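Local coordinates for Succinylglutamatedesuccinylase/aspartoacylase (Rhodobacter sphaeroides 2.4.1, PDB 3CDX), which probably hydrolyses amide or ester bonds as a metal-dependent member of the succinylglutamate desuccinylase/aspartoacylase family, and here carries a calcium ion, at residues A[56-61]-A[144-149]; A[63-68]-A[151-156]. All coordinates share one frame; numbering follows the deposited sequence.

Contact 1 (A[56-61]-A[144-149]). With CA (calcium ion), chain G.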
loop_
_atom_site.group_PDB
_atom_site.type_symbol
_atom_site.label_atom_id
_atom_site.label_comp_id
_atom_site.label_asym_id
_atom_site.label_seq_id
_atom_site.Cartn_x
_atom_site.Cartn_y
_atom_site.Cartn_z
ATOM N N VAL A 56 -12.029 -38.560 12.842
ATOM C CA VAL A 56 -12.387 -37.765 11.663
ATOM C C VAL A 56 -11.947 -36.323 11.836
ATOM O O VAL A 56 -12.344 -35.658 12.773
ATOM C CB VAL A 56 -13.917 -37.809 11.392
ATOM C CG1 VAL A 56 -14.283 -36.891 10.239
ATOM C CG2 VAL A 56 -14.378 -39.282 11.147
ATOM N N LEU A 57 -11.126 -35.832 10.912
ATOM C CA LEU A 57 -10.659 -34.450 11.000
ATOM C C LEU A 57 -11.352 -33.617 9.938
ATOM O O LEU A 57 -11.287 -33.943 8.744
ATOM C CB LEU A 57 -9.136 -34.378 10.891
ATOM C CG LEU A 57 -8.468 -33.021 10.599
ATOM C CD1 LEU A 57 -8.591 -32.019 11.771
ATOM C CD2 LEU A 57 -7.018 -33.239 10.186
ATOM N N LEU A 58 -11.985 -32.531 10.392
ATOM C CA LEU A 58 -12.821 -31.635 9.574
ATOM C C LEU A 58 -12.201 -30.244 9.594
ATOM O O LEU A 58 -12.069 -29.629 10.675
ATOM C CB LEU A 58 -14.267 -31.585 10.128
ATOM C CG LEU A 58 -15.028 -32.933 10.159
ATOM C CD1 LEU A 58 -16.327 -32.784 10.826
ATOM C CD2 LEU A 58 -15.164 -33.579 8.771
ATOM N N THR A 59 -11.735 -29.782 8.436
ATOM C CA THR A 59 -11.096 -28.470 8.381
ATOM C C THR A 59 -11.852 -27.563 7.441
ATOM O O THR A 59 -12.358 -28.022 6.411
ATOM C CB THR A 59 -9.570 -28.538 7.969
ATOM O OG1 THR A 59 -9.409 -29.278 6.742
ATOM C CG2 THR A 59 -8.754 -29.189 9.084
ATOM N N GLY A 60 -11.956 -26.285 7.814
ATOM C CA GLY A 60 -12.521 -25.259 6.959
ATOM C C GLY A 60 -11.702 -23.973 7.035
ATOM O O GLY A 60 -10.877 -23.811 7.934
ATOM N N GLY A 61 -11.903 -23.080 6.070
ATOM C CA GLY A 61 -11.311 -21.737 6.125
ATOM C C GLY A 61 -9.804 -21.751 5.955
ATOM O O GLY A 61 -9.113 -20.852 6.417
ATOM N N ILE A 144 -9.413 -40.160 8.742
ATOM C CA ILE A 144 -9.916 -39.527 7.525
ATOM C C ILE A 144 -9.936 -37.999 7.692
ATOM O O ILE A 144 -10.206 -37.502 8.772
ATOM C CB ILE A 144 -11.326 -40.076 7.134
ATOM C CG1 ILE A 144 -11.823 -39.407 5.831
ATOM C CG2 ILE A 144 -12.312 -39.892 8.287
ATOM C CD1 ILE A 144 -13.123 -39.943 5.344
ATOM N N SER A 145 -9.698 -37.285 6.588
ATOM C CA SER A 145 -9.825 -35.823 6.544
ATOM C C SER A 145 -10.794 -35.376 5.456
ATOM O O SER A 145 -10.759 -35.877 4.313
ATOM C CB SER A 145 -8.445 -35.163 6.334
ATOM O OG SER A 145 -8.545 -33.886 5.670
ATOM N N VAL A 146 -11.672 -34.454 5.841
ATOM C CA VAL A 146 -12.494 -33.686 4.899
ATOM C C VAL A 146 -12.042 -32.206 5.000
ATOM O O VAL A 146 -12.187 -31.551 6.022
ATOM C CB VAL A 146 -14.026 -33.817 5.123
ATOM C CG1 VAL A 146 -14.796 -33.157 3.954
ATOM C CG2 VAL A 146 -14.450 -35.324 5.270
ATOM N N ASP A 147 -11.427 -31.727 3.938
ATOM C CA ASP A 147 -10.959 -30.353 3.882
ATOM C C ASP A 147 -11.938 -29.580 3.000
ATOM O O ASP A 147 -12.080 -29.841 1.788
ATOM C CB ASP A 147 -9.468 -30.314 3.415
ATOM C CG ASP A 147 -8.856 -28.909 3.465
ATOM O OD1 ASP A 147 -9.261 -28.052 4.311
ATOM O OD2 ASP A 147 -7.991 -28.661 2.598
ATOM N N MET A 148 -12.685 -28.683 3.632
ATOM C CA MET A 148 -13.781 -28.009 2.938
ATOM C C MET A 148 -13.395 -26.671 2.236
ATOM O O MET A 148 -13.003 -25.663 2.880
ATOM C CB MET A 148 -14.936 -27.799 3.926
ATOM C CG MET A 148 -15.476 -29.122 4.591
ATOM S SD MET A 148 -16.970 -29.014 5.621
ATOM C CE MET A 148 -18.260 -28.919 4.419
ATOM N N HIS A 149 -13.553 -26.673 0.919
ATOM C CA HIS A 149 -13.200 -25.557 0.082
ATOM C C HIS A 149 -14.380 -25.110 -0.775
ATOM O O HIS A 149 -15.417 -25.808 -0.852
ATOM C CB HIS A 149 -12.008 -25.959 -0.821
ATOM C CG HIS A 149 -10.716 -26.098 -0.071
ATOM N ND1 HIS A 149 -9.772 -25.093 -0.011
ATOM C CD2 HIS A 149 -10.235 -27.109 0.688
ATOM C CE1 HIS A 149 -8.761 -25.476 0.747
ATOM N NE2 HIS A 149 -9.008 -26.705 1.170
HETATM CA CA CA G . -9.583 -23.311 -1.470
HETATM O O HOH W 1 -9.276 -31.979 7.045
HETATM O O HOH W 2 -14.207 -23.401 4.123
#
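Val56 and Ile144 start a parallel strand pair by laying their side chains alongside each other, Val56 CG2 3.6 Å from Ile144 CG2; the Ile144 methyl reaches its neighbour because it sits between its own backbone N and carbonyl carbon, with CG1 anti to N (chi1 -179°). The segment axes diverge by only 13°. Leu57 turns to the other face, and its backbone bonds twice, N to Ile144 O and O to Val146 N. Leu58 returns to the Val56 side, where its CD2 touches Val146 CB at 3.8 Å on the face covered by helices 68-79 and 223-239. Thr59 repeats the backbone pattern with Val146 O and Met148 N, and adds a side-chain bond: its hydroxyl donates to Asp147, OG1 to OD1 2.7 Å, from above the carboxylate plane. A water donates to Thr59 OG1 (2.7 Å) and to Leu57 O, and hydrogen-bonds Ser145 OG. The other carboxylate oxygen, Asp147 OD2, accepts from His149 NE2 at 2.6 Å; the oxygen lies in the imidazole plane, but NE2 stands well above the carboxylate plane, while His149 ND1 binds the calcium ion at 2.3 Å. An alanine at Asp147 would probably leave Thr59 OG1 and His149 NE2 without their acceptor and let the imidazole turn more easily at the metal. Beyond Thr59, direct bonding gives way to a water that accepts from Gly61 N and donates to Met148 O. Neighbouring parallel strands whose C-terminal ends deliver metal ligands are characteristic of the zinc-carboxypeptidase-like fold of this family.

Contact 2 (A[63-68]-A[151-156]). With CA (calcium ion), chain G.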
loop_
_atom_site.group_PDB
_atom_site.type_symbol
_atom_site.label_atom_id
_atom_site.label_comp_id
_atom_site.label_asym_id
_atom_site.label_seq_id
_atom_site.Cartn_x
_atom_site.Cartn_y
_atom_site.Cartn_z
ATOM N N HIS A 63 -8.618 -21.233 3.161
ATOM C CA HIS A 63 -8.681 -19.967 2.451
ATOM C C HIS A 63 -9.756 -19.113 3.095
ATOM O O HIS A 63 -10.848 -19.595 3.393
ATOM C CB HIS A 63 -8.943 -20.192 0.949
ATOM C CG HIS A 63 -7.772 -20.801 0.231
ATOM N ND1 HIS A 63 -7.898 -21.844 -0.660
ATOM C CD2 HIS A 63 -6.443 -20.530 0.297
ATOM C CE1 HIS A 63 -6.704 -22.196 -1.113
ATOM N NE2 HIS A 63 -5.802 -21.405 -0.557
ATOM N N GLY A 64 -9.426 -17.861 3.373
ATOM C CA GLY A 64 -10.307 -17.016 4.164
ATOM C C GLY A 64 -11.652 -16.717 3.513
ATOM O O GLY A 64 -12.640 -16.461 4.229
ATOM N N ASP A 65 -11.687 -16.752 2.181
ATOM C CA ASP A 65 -12.898 -16.422 1.403
ATOM C C ASP A 65 -13.734 -17.651 0.991
ATOM O O ASP A 65 -14.588 -17.571 0.125
ATOM C CB ASP A 65 -12.544 -15.582 0.154
ATOM C CG ASP A 65 -11.596 -16.301 -0.813
ATOM O OD1 ASP A 65 -10.963 -17.321 -0.466
ATOM O OD2 ASP A 65 -11.450 -15.807 -1.938
ATOM N N GLU A 66 -13.457 -18.798 1.587
ATOM C CA GLU A 66 -14.224 -19.988 1.247
ATOM C C GLU A 66 -15.046 -20.342 2.464
ATOM O O GLU A 66 -14.517 -20.894 3.398
ATOM C CB GLU A 66 -13.281 -21.085 0.816
ATOM C CG GLU A 66 -12.554 -20.665 -0.413
ATOM C CD GLU A 66 -11.483 -21.612 -0.842
ATOM O OE1 GLU A 66 -11.421 -22.747 -0.291
ATOM O OE2 GLU A 66 -10.689 -21.184 -1.720
ATOM N N TYR A 67 -16.338 -19.983 2.414
ATOM C CA TYR A 67 -17.230 -19.874 3.590
ATOM C C TYR A 67 -17.925 -21.142 4.044
ATOM O O TYR A 67 -18.184 -21.316 5.251
ATOM C CB TYR A 67 -18.330 -18.837 3.321
ATOM C CG TYR A 67 -17.808 -17.537 2.756
ATOM C CD1 TYR A 67 -16.854 -16.760 3.459
ATOM C CD2 TYR A 67 -18.275 -17.070 1.528
ATOM C CE1 TYR A 67 -16.384 -15.550 2.915
ATOM C CE2 TYR A 67 -17.800 -15.896 0.958
ATOM C CZ TYR A 67 -16.877 -15.128 1.649
ATOM O OH TYR A 67 -16.433 -13.969 1.009
ATOM N N GLU A 68 -18.246 -22.025 3.086
ATOM C CA GLU A 68 -19.168 -23.127 3.402
ATOM C C GLU A 68 -18.629 -24.082 4.477
ATOM O O GLU A 68 -19.375 -24.496 5.383
ATOM C CB GLU A 68 -19.611 -23.848 2.110
ATOM C CG GLU A 68 -20.683 -23.078 1.344
ATOM C CD GLU A 68 -20.198 -21.776 0.667
ATOM O OE1 GLU A 68 -19.028 -21.337 0.800
ATOM O OE2 GLU A 68 -21.037 -21.160 -0.008
ATOM N N ALA A 151 -14.615 -22.165 -4.529
ATOM C CA ALA A 151 -13.755 -21.425 -5.469
ATOM C C ALA A 151 -13.480 -19.976 -5.050
ATOM O O ALA A 151 -12.802 -19.244 -5.779
ATOM C CB ALA A 151 -14.316 -21.488 -6.870
ATOM N N GLY A 152 -14.001 -19.579 -3.877
ATOM C CA GLY A 152 -13.749 -18.264 -3.289
ATOM C C GLY A 152 -14.206 -17.147 -4.217
ATOM O O GLY A 152 -15.355 -17.154 -4.699
ATOM N N HIS A 153 -13.294 -16.213 -4.489
ATOM C CA HIS A 153 -13.504 -15.173 -5.483
ATOM C C HIS A 153 -13.094 -15.517 -6.914
ATOM O O HIS A 153 -13.341 -14.723 -7.819
ATOM C CB HIS A 153 -12.761 -13.896 -5.066
ATOM C CG HIS A 153 -13.309 -13.270 -3.826
ATOM N ND1 HIS A 153 -13.008 -13.738 -2.565
ATOM C CD2 HIS A 153 -14.158 -12.228 -3.645
ATOM C CE1 HIS A 153 -13.640 -13.008 -1.660
ATOM N NE2 HIS A 153 -14.318 -12.065 -2.288
ATOM N N SER A 154 -12.493 -16.687 -7.115
ATOM C CA SER A 154 -11.930 -17.108 -8.407
ATOM C C SER A 154 -12.946 -17.643 -9.461
ATOM O O SER A 154 -12.824 -17.380 -10.673
ATOM C CB SER A 154 -10.831 -18.167 -8.169
ATOM O OG SER A 154 -9.736 -17.630 -7.432
ATOM N N TYR A 155 -13.929 -18.382 -8.990
ATOM C CA TYR A 155 -14.876 -19.083 -9.835
ATOM C C TYR A 155 -16.139 -19.318 -9.035
ATOM O O TYR A 155 -16.188 -19.057 -7.846
ATOM C CB TYR A 155 -14.347 -20.499 -10.187
ATOM C CG TYR A 155 -13.081 -20.425 -10.932
ATOM C CD1 TYR A 155 -13.077 -19.912 -12.218
ATOM C CD2 TYR A 155 -11.887 -20.834 -10.357
ATOM C CE1 TYR A 155 -11.918 -19.779 -12.933
ATOM C CE2 TYR A 155 -10.696 -20.720 -11.058
ATOM C CZ TYR A 155 -10.722 -20.172 -12.360
ATOM O OH TYR A 155 -9.578 -20.030 -13.117
ATOM N N ASP A 156 -17.159 -19.810 -9.710
ATOM C CA ASP A 156 -18.151 -20.571 -9.007
ATOM C C ASP A 156 -17.819 -22.037 -9.249
ATOM O O ASP A 156 -17.096 -22.390 -10.202
ATOM C CB ASP A 156 -19.573 -20.247 -9.466
ATOM C CG ASP A 156 -20.616 -20.605 -8.405
ATOM O OD1 ASP A 156 -20.218 -20.921 -7.255
ATOM O OD2 ASP A 156 -21.839 -20.563 -8.710
HETATM CA CA CA G . -9.583 -23.311 -1.470
HETATM O O HOH W 3 -16.356 -11.593 -0.647
#
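Asp65 and His153 hold the close-packed half of this loop-to-loop contact. Asp65 OD2 accepts twice from His153, from ND1 at 2.7 Å in a nearly straight bond (176°) and from the backbone N at a longer 3.2 Å. The ND1 bond uses the anti lone pair of OD2 and lies in the ring plane, carboxylate and imidazole 17° from coplanar, which probably fixes the ring's rotation; the backbone N, from above the carboxylate, ties Asp65 to the loop. Gly152 CA makes a CA-H...O contact with Asp65 O (3.6 Å), and a side chain there would run into Asp65 OD2. Glu66, next to Asp65, belongs to the metal site: after the type I turn from His63 to Glu66, its carboxylate chelates calcium through both oxygens and His63 ND1 binds at 2.4 Å, the HxxE metal-binding motif of this family. The looser side lies around Tyr67, whose side chain crosses that of His153 at about a right angle with OH no nearer than 4.0 Å to CE1. There a water bridges Tyr67 OH, to which it donates, and His153 NE2; the tyrosine hydroxyl also bonds Asp103. Asn34 of a second subunit packs against both Asp65 and partly exposed His153.

The two contacts share the calcium ion, although their centres lie about 15 Å apart. Contact 1 supplies His149 and contact 2 supplies His63 and Glu66, completing the three-residue site; at the metal His149 ND1 comes within 2.9 Å of Glu66 OE1 and 3.8 Å of His63 ND1, as ligands of one ion. The chain connects them in alternation: 56-61 is followed, one residue later, by 63-68, and 144-149 likewise by 151-156. Contact 1 lies in the sheet, untouched by other subunits, and sends His149 to the metal from the end of strand 144-148, whereas contact 2 lies in the loops beyond the strand ends and is reached by two neighbouring subunits.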